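Local coordinates for metallo-beta-lactamase domain-containing protein 1 (PDB 1ZTC) that probably acts as a metal-dependent hydrolase of the metallo-beta-lactamase superfamily, perhaps an endoribonuclease, with a dinuclear metal site that holds nickel in the crystal, at residues H83-F88 with F209-P214; F79-L84 with T172-P177; T36-E41 with I47-G52; G22-F25 with N31-F34. All coordinates share one frame; numbering follows the deposited sequence. Where two conformers were deposited one is given.

Interaction 1 of 4, residues H83-F88 with F209-P214; sequences HLDHIF and FPHDAP. With NI (nickel (II) ion), chain E; NI (nickel (II) ion), chain F.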
loop_
_atom_site.group_PDB
_atom_site.type_symbol
_atom_site.label_atom_id
_atom_site.label_comp_id
_atom_site.label_asym_id
_atom_site.label_seq_id
_atom_site.Cartn_x
_atom_site.Cartn_y
_atom_site.Cartn_z
ATOM N N HIS A 83 -13.705 15.038 0.953
ATOM C CA HIS A 83 -12.560 14.453 0.305
ATOM C C HIS A 83 -12.920 13.004 0.114
ATOM O O HIS A 83 -13.486 12.351 1.021
ATOM C CB HIS A 83 -11.238 14.609 1.092
ATOM C CG HIS A 83 -10.610 15.971 0.955
ATOM N ND1 HIS A 83 -9.490 16.359 1.668
ATOM C CD2 HIS A 83 -10.981 17.060 0.231
ATOM C CE1 HIS A 83 -9.194 17.618 1.376
ATOM N NE2 HIS A 83 -10.082 18.064 0.507
ATOM N N LEU A 84 -12.576 12.494 -1.055
ATOM C CA LEU A 84 -13.022 11.186 -1.505
ATOM C C LEU A 84 -12.718 10.030 -0.544
ATOM O O LEU A 84 -13.506 9.099 -0.402
ATOM C CB LEU A 84 -12.349 10.887 -2.852
ATOM C CG LEU A 84 -13.101 9.950 -3.780
ATOM C CD1 LEU A 84 -14.514 10.437 -4.061
ATOM C CD2 LEU A 84 -12.259 9.826 -5.071
ATOM N N ASP A 85 -11.550 10.085 0.090
ATOM C CA ASP A 85 -11.119 9.019 1.022
ATOM C C ASP A 85 -11.968 8.968 2.318
ATOM O O ASP A 85 -11.962 7.966 3.058
ATOM C CB ASP A 85 -9.616 9.151 1.327
ATOM C CG ASP A 85 -9.248 10.497 1.949
ATOM O OD1 ASP A 85 -9.675 11.570 1.441
ATOM O OD2 ASP A 85 -8.559 10.471 2.976
ATOM N N HIS A 86 -12.754 10.019 2.534
ATOM C CA HIS A 86 -13.724 10.105 3.635
ATOM C C HIS A 86 -15.190 9.822 3.225
ATOM O O HIS A 86 -15.999 9.346 4.035
ATOM C CB HIS A 86 -13.635 11.528 4.235
ATOM C CG HIS A 86 -12.357 11.784 4.959
ATOM N ND1 HIS A 86 -12.300 11.916 6.329
ATOM C CD2 HIS A 86 -11.079 11.882 4.513
ATOM C CE1 HIS A 86 -11.043 12.103 6.695
ATOM N NE2 HIS A 86 -10.284 12.063 5.617
ATOM N N ILE A 87 -15.546 10.161 1.994
ATOM C CA ILE A 87 -16.935 10.167 1.577
ATOM C C ILE A 87 -17.352 9.073 0.592
ATOM O O ILE A 87 -18.550 8.883 0.364
ATOM C CB ILE A 87 -17.319 11.521 0.945
ATOM C CG1 ILE A 87 -16.580 11.728 -0.402
ATOM C CG2 ILE A 87 -17.048 12.650 1.915
ATOM C CD1 ILE A 87 -16.956 12.947 -1.137
ATOM N N PHE A 88 -16.403 8.423 -0.057
ATOM C CA PHE A 88 -16.749 7.549 -1.186
ATOM C C PHE A 88 -17.850 6.532 -0.843
ATOM O O PHE A 88 -18.818 6.341 -1.617
ATOM C CB PHE A 88 -15.540 6.763 -1.689
ATOM C CG PHE A 88 -15.896 5.825 -2.789
ATOM C CD1 PHE A 88 -15.940 6.267 -4.090
ATOM C CD2 PHE A 88 -16.276 4.515 -2.513
ATOM C CE1 PHE A 88 -16.359 5.433 -5.120
ATOM C CE2 PHE A 88 -16.692 3.671 -3.541
ATOM C CZ PHE A 88 -16.712 4.134 -4.841
ATOM N N PHE A 209 -8.536 10.128 15.225
ATOM C CA PHE A 209 -7.915 10.695 14.033
ATOM C C PHE A 209 -8.437 9.974 12.778
ATOM O O PHE A 209 -8.918 8.846 12.849
ATOM C CB PHE A 209 -6.397 10.549 14.087
ATOM C CG PHE A 209 -5.773 11.070 15.346
ATOM C CD1 PHE A 209 -5.759 12.431 15.623
ATOM C CD2 PHE A 209 -5.175 10.209 16.238
ATOM C CE1 PHE A 209 -5.185 12.904 16.793
ATOM C CE2 PHE A 209 -4.586 10.682 17.386
ATOM C CZ PHE A 209 -4.599 12.021 17.664
ATOM N N PRO A 210 -8.410 10.657 11.636
ATOM C CA PRO A 210 -8.920 10.038 10.399
ATOM C C PRO A 210 -7.967 9.072 9.710
ATOM O O PRO A 210 -8.408 8.324 8.835
ATOM C CB PRO A 210 -9.181 11.257 9.510
ATOM C CG PRO A 210 -8.127 12.266 9.985
ATOM C CD PRO A 210 -8.076 12.087 11.439
ATOM N N HIS A 211 -6.678 9.122 10.044
ATOM C CA HIS A 211 -5.653 8.286 9.379
ATOM C C HIS A 211 -4.669 7.706 10.351
ATOM O O HIS A 211 -3.483 7.566 10.029
ATOM C CB HIS A 211 -4.922 9.105 8.290
ATOM C CG HIS A 211 -5.863 9.626 7.272
ATOM N ND1 HIS A 211 -6.479 8.793 6.358
ATOM C CD2 HIS A 211 -6.393 10.862 7.088
ATOM C CE1 HIS A 211 -7.337 9.505 5.636
ATOM N NE2 HIS A 211 -7.322 10.749 6.081
ATOM N N ASP A 212 -5.166 7.349 11.534
ATOM C CA ASP A 212 -4.349 6.675 12.522
ATOM C C ASP A 212 -5.269 6.027 13.541
ATOM O O ASP A 212 -6.464 6.264 13.520
ATOM C CB ASP A 212 -3.404 7.675 13.193
ATOM C CG ASP A 212 -2.162 7.024 13.761
ATOM O OD1 ASP A 212 -2.090 5.758 13.856
ATOM O OD2 ASP A 212 -1.240 7.789 14.078
ATOM N N ALA A 213 -4.698 5.181 14.396
ATOM C CA ALA A 213 -5.391 4.630 15.537
ATOM C C ALA A 213 -5.663 5.773 16.544
ATOM O O ALA A 213 -4.895 6.726 16.619
ATOM C CB ALA A 213 -4.542 3.529 16.183
ATOM N N PRO A 214 -6.748 5.671 17.315
ATOM C CA PRO A 214 -7.088 6.773 18.243
ATOM C C PRO A 214 -6.176 6.833 19.436
ATOM O O PRO A 214 -5.447 5.903 19.701
ATOM C CB PRO A 214 -8.519 6.457 18.675
ATOM C CG PRO A 214 -8.645 4.977 18.506
ATOM C CD PRO A 214 -7.718 4.564 17.387
HETATM NI NI NI E . -8.168 12.477 4.990
HETATM NI NI NI F . -8.807 15.709 3.643
HETATM O O HOH W 1 -6.195 12.767 3.341
HETATM O O HOH W 2 -8.784 13.657 2.883
HETATM O O HOH W 3 -6.568 15.155 2.881
#
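His86 and His211 converge on one nickel ion (chain E), each binding it through NE2 at 2.2 Å. The two NE2 atoms of His86 and His211 lie 3.3 Å apart with no hydrogen bond between them, since both are committed to the metal, and the ring planes stand 79° to each other. In His86, CG is anti to the carbonyl carbon (chi1 -69°), which carries the imidazole off the short helix 84-87 toward the loop 209-214. This protein-lined part of the contact is tight. Pro210 CB presses on the edge of the His86 ring, 3.5 Å from CE1, while the Asp85 carboxylate lies nearly coplanar with the His211 ring, its OD2 3.1 Å from His211 CE1. The nitrogens facing away from the metal are held too: His86 ND1 by Asp50 and His211 ND1 by the carbonyl of Gly22, which fixes how both rings are turned.

The other side is filled by waters, held unequally. Water 2 bridges the two nickel ions and donates to Asp85 OD1 at 2.7 Å, whereas water 1 reaches Asp85 OD2 only weakly. Asp85 belongs to this site, but its OD2 stays 2.9 Å from the chain E nickel, a long approach. His83, at the N-cap of the helix, makes no contact with 209-214; its ND1 binds the second nickel (chain F), on which water 3 also sits. Asp174 links the two metals from another loop. The His-x-His-x-Asp-His motif running into this helix, joined by distant ligands such as His211, is the signature of the metallo-beta-lactamase dinuclear site.

Interaction 2 of 4, residues F79-L84 with T172-P177; sequences FTHVHL and TGDITP. With NI (nickel (II) ion), chain F; NI (nickel (II) ion), chain E.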
loop_
_atom_site.group_PDB
_atom_site.type_symbol
_atom_site.label_atom_id
_atom_site.label_comp_id
_atom_site.label_asym_id
_atom_site.label_seq_id
_atom_site.Cartn_x
_atom_site.Cartn_y
_atom_site.Cartn_z
ATOM N N PHE A 79 -20.116 14.048 7.484
ATOM C CA PHE A 79 -18.798 14.197 6.893
ATOM C C PHE A 79 -17.988 15.266 7.595
ATOM O O PHE A 79 -18.429 16.403 7.736
ATOM C CB PHE A 79 -18.888 14.602 5.417
ATOM C CG PHE A 79 -19.733 13.692 4.561
ATOM C CD1 PHE A 79 -19.463 12.328 4.490
ATOM C CD2 PHE A 79 -20.750 14.217 3.770
ATOM C CE1 PHE A 79 -20.220 11.489 3.684
ATOM C CE2 PHE A 79 -21.512 13.390 2.972
ATOM C CZ PHE A 79 -21.235 12.011 2.918
ATOM N N THR A 80 -16.772 14.921 7.995
ATOM C CA THR A 80 -15.822 15.940 8.399
ATOM C C THR A 80 -15.578 16.882 7.234
ATOM O O THR A 80 -15.603 18.091 7.392
ATOM C CB THR A 80 -14.508 15.346 8.905
ATOM O OG1 THR A 80 -13.896 14.542 7.893
ATOM C CG2 THR A 80 -14.774 14.530 10.157
ATOM N N HIS A 81 -15.382 16.319 6.046
ATOM C CA HIS A 81 -15.230 17.129 4.873
ATOM C C HIS A 81 -15.357 16.317 3.594
ATOM O O HIS A 81 -15.354 15.091 3.625
ATOM C CB HIS A 81 -13.885 17.847 4.914
ATOM C CG HIS A 81 -12.699 16.946 4.832
ATOM N ND1 HIS A 81 -12.469 15.926 5.730
ATOM C CD2 HIS A 81 -11.646 16.954 3.987
ATOM C CE1 HIS A 81 -11.322 15.351 5.443
ATOM N NE2 HIS A 81 -10.812 15.947 4.385
ATOM N N VAL A 82 -15.395 17.020 2.467
ATOM C CA VAL A 82 -15.673 16.416 1.185
ATOM C C VAL A 82 -14.376 16.085 0.468
ATOM O O VAL A 82 -13.959 16.788 -0.431
ATOM C CB VAL A 82 -16.581 17.348 0.368
ATOM C CG1 VAL A 82 -16.873 16.715 -1.023
ATOM C CG2 VAL A 82 -17.835 17.575 1.147
ATOM N N HIS A 83 -13.705 15.038 0.953
ATOM C CA HIS A 83 -12.560 14.453 0.305
ATOM C C HIS A 83 -12.920 13.004 0.114
ATOM O O HIS A 83 -13.486 12.351 1.021
ATOM C CB HIS A 83 -11.238 14.609 1.092
ATOM C CG HIS A 83 -10.610 15.971 0.955
ATOM N ND1 HIS A 83 -9.490 16.359 1.668
ATOM C CD2 HIS A 83 -10.981 17.060 0.231
ATOM C CE1 HIS A 83 -9.194 17.618 1.376
ATOM N NE2 HIS A 83 -10.082 18.064 0.507
ATOM N N LEU A 84 -12.576 12.494 -1.055
ATOM C CA LEU A 84 -13.022 11.186 -1.505
ATOM C C LEU A 84 -12.718 10.030 -0.544
ATOM O O LEU A 84 -13.506 9.099 -0.402
ATOM C CB LEU A 84 -12.349 10.887 -2.852
ATOM C CG LEU A 84 -13.101 9.950 -3.780
ATOM C CD1 LEU A 84 -14.514 10.437 -4.061
ATOM C CD2 LEU A 84 -12.259 9.826 -5.071
ATOM N N THR A 172 -11.597 14.279 15.077
ATOM C CA THR A 172 -10.859 15.496 14.707
ATOM C C THR A 172 -11.038 15.874 13.268
ATOM O O THR A 172 -11.135 17.077 12.940
ATOM C CB THR A 172 -9.346 15.351 14.979
ATOM O OG1 THR A 172 -8.773 14.335 14.143
ATOM C CG2 THR A 172 -9.101 15.013 16.429
ATOM N N GLY A 173 -11.106 14.841 12.416
ATOM C CA GLY A 173 -10.959 15.031 10.995
ATOM C C GLY A 173 -9.518 15.401 10.685
ATOM O O GLY A 173 -8.594 15.223 11.514
ATOM N N ASP A 174 -9.331 15.907 9.474
ATOM C CA ASP A 174 -8.009 16.084 8.902
ATOM C C ASP A 174 -7.245 17.302 9.364
ATOM O O ASP A 174 -6.164 17.566 8.856
ATOM C CB ASP A 174 -8.127 16.096 7.393
ATOM C CG ASP A 174 -8.002 14.705 6.794
ATOM O OD1 ASP A 174 -7.569 13.762 7.452
ATOM O OD2 ASP A 174 -8.281 14.569 5.624
ATOM N N ILE A 175 -7.787 18.049 10.324
ATOM C CA ILE A 175 -6.984 19.076 10.962
ATOM C C ILE A 175 -5.820 18.435 11.756
ATOM O O ILE A 175 -4.817 19.088 11.985
ATOM C CB ILE A 175 -7.826 19.993 11.876
ATOM C CG1 ILE A 175 -8.478 19.178 12.989
ATOM C CG2 ILE A 175 -8.862 20.751 11.038
ATOM C CD1 ILE A 175 -9.215 20.014 14.010
ATOM N N THR A 176 -5.997 17.191 12.217
ATOM C CA THR A 176 -4.934 16.400 12.834
ATOM C C THR A 176 -5.061 14.972 12.265
ATOM O O THR A 176 -5.780 14.140 12.797
ATOM C CB THR A 176 -5.066 16.297 14.365
ATOM O OG1 THR A 176 -6.398 15.879 14.693
ATOM C CG2 THR A 176 -4.735 17.598 15.055
ATOM N N PRO A 177 -4.402 14.712 11.149
ATOM C CA PRO A 177 -4.650 13.439 10.448
ATOM C C PRO A 177 -4.196 12.190 11.195
ATOM O O PRO A 177 -4.792 11.112 11.022
ATOM C CB PRO A 177 -3.920 13.619 9.110
ATOM C CG PRO A 177 -3.041 14.737 9.278
ATOM C CD PRO A 177 -3.542 15.619 10.383
HETATM NI NI NI F . -8.807 15.709 3.643
HETATM NI NI NI E . -8.168 12.477 4.990
HETATM O O HOH W 1 -6.195 12.767 3.341
HETATM O O HOH W 2 -8.784 13.657 2.883
HETATM O O HOH W 3 -6.568 15.155 2.881
#
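His81 and Asp174 meet at the dinuclear centre of the metallo-beta-lactamase fold, where a loop carrying the His-x-His part of the metal motif faces the loop that supplies the bridging aspartate. His81 binds the chain F nickel through NE2 at 2.1 Å. Asp174 OD2 binds both metals, with 2.2 Å to the chain E nickel, and so sits at the edge of the His81 ring, 3.1 Å from its NE2. Ring and carboxylate planes are 65° apart, and no proton is shared because both atoms are taken up by metal. The His81 ring approaches one face of the His83 ring near its rim, with His81 CD2 3.2 Å above the plane. His152 completes the protein ligands of the chain F nickel.

Outside this first shell, the His81 ring is steered from its far nitrogen. CG lies between the backbone N and the carbonyl carbon (chi1 66°), and ND1 donates to Thr80 OG1 over 2.9 Å in a fairly straight bond (159°) lying in the ring plane. Thr80 OG1 is in turn hydrogen-bonded to Asp50 OD2, so a carboxylate backs the ligand through a hydroxyl and may strengthen its donation to the metal. On the other loop, the backbone N of Asp174 is hydrogen-bonded to His156 NE2. Just before it, the turn is braced by Thr172 OG1, which donates to a lone pair of Gly173 O at 2.8 Å, in the carbonyl plane. The two loops come together most closely as backbones at Thr80 and Gly173, where Thr80 CG2 rests 3.9 Å from Gly173 CA.

Interaction 3 of 4, residues T36-E41 with I47-G52; sequences TVVYLE and IIIDPG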
loop_
_atom_site.group_PDB
_atom_site.type_symbol
_atom_site.label_atom_id
_atom_site.label_comp_id
_atom_site.label_asym_id
_atom_site.label_seq_id
_atom_site.Cartn_x
_atom_site.Cartn_y
_atom_site.Cartn_z
ATOM N N THR A 36 -10.652 6.667 8.795
ATOM C CA THR A 36 -11.368 6.089 9.911
ATOM C C THR A 36 -12.874 6.175 9.658
ATOM O O THR A 36 -13.374 7.165 9.096
ATOM C CB THR A 36 -10.998 6.871 11.158
ATOM O OG1 THR A 36 -9.601 6.676 11.403
ATOM C CG2 THR A 36 -11.813 6.408 12.382
ATOM N N VAL A 37 -13.585 5.133 10.072
ATOM C CA VAL A 37 -15.044 5.070 9.975
ATOM C C VAL A 37 -15.605 4.811 11.386
ATOM O O VAL A 37 -15.267 3.840 12.050
ATOM C CB VAL A 37 -15.546 3.955 9.043
ATOM C CG1 VAL A 37 -17.103 3.938 8.972
ATOM C CG2 VAL A 37 -14.952 4.115 7.675
ATOM N N VAL A 38 -16.454 5.728 11.808
ATOM C CA VAL A 38 -17.068 5.745 13.125
ATOM C C VAL A 38 -18.551 5.424 12.982
ATOM O O VAL A 38 -19.242 5.980 12.120
ATOM C CB VAL A 38 -16.872 7.149 13.773
ATOM C CG1 VAL A 38 -17.779 7.373 14.946
ATOM C CG2 VAL A 38 -15.399 7.291 14.190
ATOM N N TYR A 39 -19.007 4.513 13.834
ATOM C CA TYR A 39 -20.383 4.086 13.884
ATOM C C TYR A 39 -20.942 4.394 15.273
ATOM O O TYR A 39 -20.278 4.142 16.285
ATOM C CB TYR A 39 -20.456 2.591 13.620
ATOM C CG TYR A 39 -21.845 1.977 13.755
ATOM C CD1 TYR A 39 -22.817 2.202 12.802
ATOM C CD2 TYR A 39 -22.164 1.152 14.827
ATOM C CE1 TYR A 39 -24.050 1.646 12.904
ATOM C CE2 TYR A 39 -23.421 0.580 14.931
ATOM C CZ TYR A 39 -24.354 0.822 13.952
ATOM O OH TYR A 39 -25.616 0.266 14.019
ATOM N N LEU A 40 -22.147 4.964 15.305
ATOM C CA LEU A 40 -22.820 5.313 16.548
ATOM C C LEU A 40 -24.246 4.818 16.533
ATOM O O LEU A 40 -24.936 4.937 15.520
ATOM C CB LEU A 40 -22.851 6.821 16.738
ATOM C CG LEU A 40 -21.511 7.539 16.752
ATOM C CD1 LEU A 40 -21.704 9.014 16.445
ATOM C CD2 LEU A 40 -20.844 7.368 18.118
ATOM N N GLU A 41 -24.685 4.269 17.660
ATOM C CA GLU A 41 -26.075 3.913 17.853
ATOM C C GLU A 41 -26.661 4.781 18.959
ATOM O O GLU A 41 -26.107 4.855 20.052
ATOM C CB GLU A 41 -26.221 2.426 18.231
ATOM C CG GLU A 41 -26.018 1.479 17.065
ATOM C CD GLU A 41 -26.257 0.001 17.407
ATOM O OE1 GLU A 41 -26.609 -0.292 18.587
ATOM O OE2 GLU A 41 -26.089 -0.854 16.479
ATOM N N ILE A 47 -25.704 5.678 12.911
ATOM C CA ILE A 47 -25.013 6.858 12.434
ATOM C C ILE A 47 -23.594 6.510 12.030
ATOM O O ILE A 47 -22.860 5.839 12.769
ATOM C CB ILE A 47 -24.956 7.929 13.547
ATOM C CG1 ILE A 47 -26.366 8.219 14.089
ATOM C CG2 ILE A 47 -24.261 9.194 13.055
ATOM C CD1 ILE A 47 -26.383 8.817 15.480
ATOM N N ILE A 48 -23.202 6.980 10.853
ATOM C CA ILE A 48 -21.801 6.883 10.429
ATOM C C ILE A 48 -21.184 8.266 10.280
ATOM O O ILE A 48 -21.752 9.147 9.644
ATOM C CB ILE A 48 -21.662 6.081 9.110
ATOM C CG1 ILE A 48 -22.015 4.618 9.391
ATOM C CG2 ILE A 48 -20.221 6.206 8.549
ATOM C CD1 ILE A 48 -22.181 3.743 8.188
ATOM N N ILE A 49 -19.994 8.439 10.844
ATOM C CA ILE A 49 -19.198 9.634 10.586
ATOM C C ILE A 49 -18.000 9.228 9.749
ATOM O O ILE A 49 -17.191 8.405 10.197
ATOM C CB ILE A 49 -18.740 10.323 11.879
ATOM C CG1 ILE A 49 -19.961 10.698 12.736
ATOM C CG2 ILE A 49 -17.953 11.578 11.568
ATOM C CD1 ILE A 49 -19.600 11.388 14.071
ATOM N N ASP A 50 -17.912 9.809 8.544
ATOM C CA ASP A 50 -16.890 9.511 7.531
ATOM C C ASP A 50 -16.951 8.038 7.121
ATOM O O ASP A 50 -16.232 7.219 7.680
ATOM C CB ASP A 50 -15.489 9.916 8.000
ATOM C CG ASP A 50 -15.264 11.423 7.940
ATOM O OD1 ASP A 50 -16.196 12.138 7.502
ATOM O OD2 ASP A 50 -14.165 11.891 8.306
ATOM N N PRO A 51 -17.822 7.710 6.139
ATOM C CA PRO A 51 -18.017 6.322 5.700
ATOM C C PRO A 51 -16.810 5.655 5.041
ATOM O O PRO A 51 -16.774 4.421 4.917
ATOM C CB PRO A 51 -19.215 6.416 4.732
ATOM C CG PRO A 51 -19.167 7.821 4.224
ATOM C CD PRO A 51 -18.719 8.633 5.419
ATOM N N GLY A 52 -15.836 6.469 4.619
ATOM C CA GLY A 52 -14.589 5.967 4.170
ATOM C C GLY A 52 -14.469 5.704 2.679
ATOM O O GLY A 52 -15.252 6.177 1.855
HETATM O O HOH W 4 -14.512 8.579 11.078
#
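Val38, Tyr39 and Leu40 pair with Ile49, Ile48 and Ile47 in an antiparallel beta hairpin, strands 37-42 and 45-49, within the mixed six-stranded sheet of the metallo-beta-lactamase fold. Four backbone hydrogen bonds hold the pairing. Val38 and Ile49 exchange two of them, Ile49 N to Val38 O being 2.9 Å; Leu40 and Ile47 exchange the other two, Leu40 N to Ile47 O and Ile47 N to Leu40 O, both 2.8 Å. Tyr39 and Ile48 form the non-hydrogen-bonded pair between them, where CA-H groups turn to carbonyls instead, with Tyr39 CA 3.2 Å from Ile47 O.

Apolar packing differs on the two faces. On that of Val38, Leu40, Ile47 and Ile49, neighbours touch directly across the strands at their CB atoms, and Leu40 CD1 also reaches diagonally to Ile49 CD1 at 4.0 Å. On the other face, Ile48, in one of its two conformers, brings CG1 to the edge of the Tyr39 ring and CG2 against Val37 CG1; helix 57-67 packs against this side, touching Val37, Tyr39 and Ile48. The Tyr39 ring, with CG anti to the backbone N (chi1 175°), extends along the strand so that its OH donates to Glu41 OE2 at 2.7 Å, on the anti lone pair.

Past Ile49 the strands part. Asp50, at a positive phi of 60°, turns the chain away and places its carboxylate behind the metal ligand His86. The parted backbones are joined by water 4, which donates to Ile49 O at 2.8 Å and, more weakly, to Thr36 O.

Interaction 4 of 4, residues G22-F25 with N31-F34; sequences GNVF and NAHF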
loop_
_atom_site.group_PDB
_atom_site.type_symbol
_atom_site.label_atom_id
_atom_site.label_comp_id
_atom_site.label_asym_id
_atom_site.label_seq_id
_atom_site.Cartn_x
_atom_site.Cartn_y
_atom_site.Cartn_z
ATOM N N GLY A 22 -5.858 5.149 7.345
ATOM C CA GLY A 22 -4.455 5.151 7.006
ATOM C C GLY A 22 -4.210 5.840 5.697
ATOM O O GLY A 22 -5.068 6.558 5.177
ATOM N N ASN A 23 -3.037 5.587 5.146
ATOM C CA ASN A 23 -2.589 6.234 3.919
ATOM C C ASN A 23 -1.950 5.234 3.006
ATOM O O ASN A 23 -1.117 4.464 3.432
ATOM C CB ASN A 23 -1.513 7.272 4.199
ATOM C CG ASN A 23 -1.838 8.119 5.370
ATOM O OD1 ASN A 23 -2.709 8.988 5.290
ATOM N ND2 ASN A 23 -1.163 7.855 6.493
ATOM N N VAL A 24 -2.282 5.319 1.739
ATOM C CA VAL A 24 -1.588 4.575 0.732
ATOM C C VAL A 24 -1.477 5.481 -0.469
ATOM O O VAL A 24 -2.476 5.790 -1.117
ATOM C CB VAL A 24 -2.324 3.293 0.356
ATOM C CG1 VAL A 24 -1.385 2.364 -0.416
ATOM C CG2 VAL A 24 -2.825 2.587 1.629
ATOM N N PHE A 25 -0.254 5.926 -0.751
ATOM C CA PHE A 25 -0.037 6.963 -1.730
ATOM C C PHE A 25 1.322 6.857 -2.312
ATOM O O PHE A 25 2.324 6.879 -1.584
ATOM C CB PHE A 25 -0.199 8.327 -1.072
ATOM C CG PHE A 25 0.105 9.469 -1.990
ATOM C CD1 PHE A 25 -0.681 9.694 -3.121
ATOM C CD2 PHE A 25 1.149 10.334 -1.722
ATOM C CE1 PHE A 25 -0.428 10.766 -3.952
ATOM C CE2 PHE A 25 1.440 11.389 -2.576
ATOM C CZ PHE A 25 0.646 11.614 -3.685
ATOM N N ASN A 31 -3.391 5.998 -5.322
ATOM C CA ASN A 31 -4.044 6.794 -4.333
ATOM C C ASN A 31 -5.113 5.944 -3.652
ATOM O O ASN A 31 -6.195 5.690 -4.211
ATOM C CB ASN A 31 -4.671 8.001 -5.006
ATOM C CG ASN A 31 -5.163 8.992 -4.027
ATOM O OD1 ASN A 31 -5.517 8.639 -2.892
ATOM N ND2 ASN A 31 -5.154 10.257 -4.429
ATOM N N ALA A 32 -4.788 5.451 -2.466
ATOM C CA ALA A 32 -5.728 4.628 -1.751
ATOM C C ALA A 32 -5.834 5.052 -0.285
ATOM O O ALA A 32 -6.053 4.211 0.589
ATOM C CB ALA A 32 -5.310 3.143 -1.891
ATOM N N HIS A 33 -5.744 6.356 -0.030
ATOM C CA HIS A 33 -6.029 6.879 1.284
ATOM C C HIS A 33 -7.410 6.418 1.730
ATOM O O HIS A 33 -8.300 6.283 0.915
ATOM C CB HIS A 33 -6.024 8.393 1.282
ATOM C CG HIS A 33 -4.690 9.002 1.019
ATOM N ND1 HIS A 33 -3.543 8.595 1.666
ATOM C CD2 HIS A 33 -4.317 9.990 0.165
ATOM C CE1 HIS A 33 -2.528 9.334 1.252
ATOM N NE2 HIS A 33 -2.969 10.184 0.335
ATOM N N PHE A 34 -7.566 6.171 3.030
ATOM C CA PHE A 34 -8.803 5.692 3.554
ATOM C C PHE A 34 -8.976 6.233 4.981
ATOM O O PHE A 34 -8.075 6.132 5.835
ATOM C CB PHE A 34 -8.909 4.173 3.467
ATOM C CG PHE A 34 -7.926 3.431 4.304
ATOM C CD1 PHE A 34 -6.607 3.321 3.910
ATOM C CD2 PHE A 34 -8.312 2.845 5.515
ATOM C CE1 PHE A 34 -5.669 2.613 4.691
ATOM C CE2 PHE A 34 -7.389 2.150 6.272
ATOM C CZ PHE A 34 -6.067 2.049 5.865
#
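Phe34 lays its ring flat over the backbone of Gly22, whose N sits 3.4 Å above the centre of the ring plane; Gly22 CA makes a CH-pi contact with the same ring. The torsion that places the ring there sets CG between the backbone N and the carbonyl carbon (chi1 65°), folding the side chain back over the neighbouring segment. On that same side of the ring, Gly22 N donates to Phe34 O at 2.9 Å, while the return bond from Phe34 N to Gly22 O is weak. Val24 CG2 comes to the edge of the Phe34 ring.

Further along, Ala32 N donates to Val24 O in a short bond of 2.7 Å, and the two residues touch at CB to CB, 3.7 Å apart. On the other side, the His33 ring lies along 23-25. Its ND1 approaches Asn23 CA at 3.4 Å, with Asn23 CA near the ring plane, and its CE1 is 3.4 Å from Phe25 CB. The Phe25 ring is only 27° from parallel with it but slid so far that the rings barely overlap. Val24 O lies above one face of His33, toward the rim.

Contacts with other subunits extend the arrangement: 23-25 continues as an antiparallel sheet with the third subunit, and Asn31 ND2 is hydrogen-bonded to Asp58 of the second. Gly22 also backs the nickel ligand His211. The whole is a small antiparallel beta hairpin projecting beside the dinuclear centre, a position consistent with the hairpin that flanks the active site in the metallo-beta-lactamase fold.

Overall arrangement
From the N terminus, interaction 4 closes a short hairpin, and interaction 3 follows almost at once with a second, in the six-stranded sheet. The other two are long-range. Interaction 2 brings the loop after strand 76-78 to the one after strand 169-171, and interaction 1 reaches on to 209-214. The two start from one stretch, 79-88, and run to successive loops, 172-177 and then 209-214; together they join the two sheets around the shared nickel ions. The hairpins back that centre: Asp50 of interaction 3 reaches His86 and Thr80, while Gly22 of interaction 4 reaches His211. Strand 23-26 of interaction 4 continues its sheet into the third subunit.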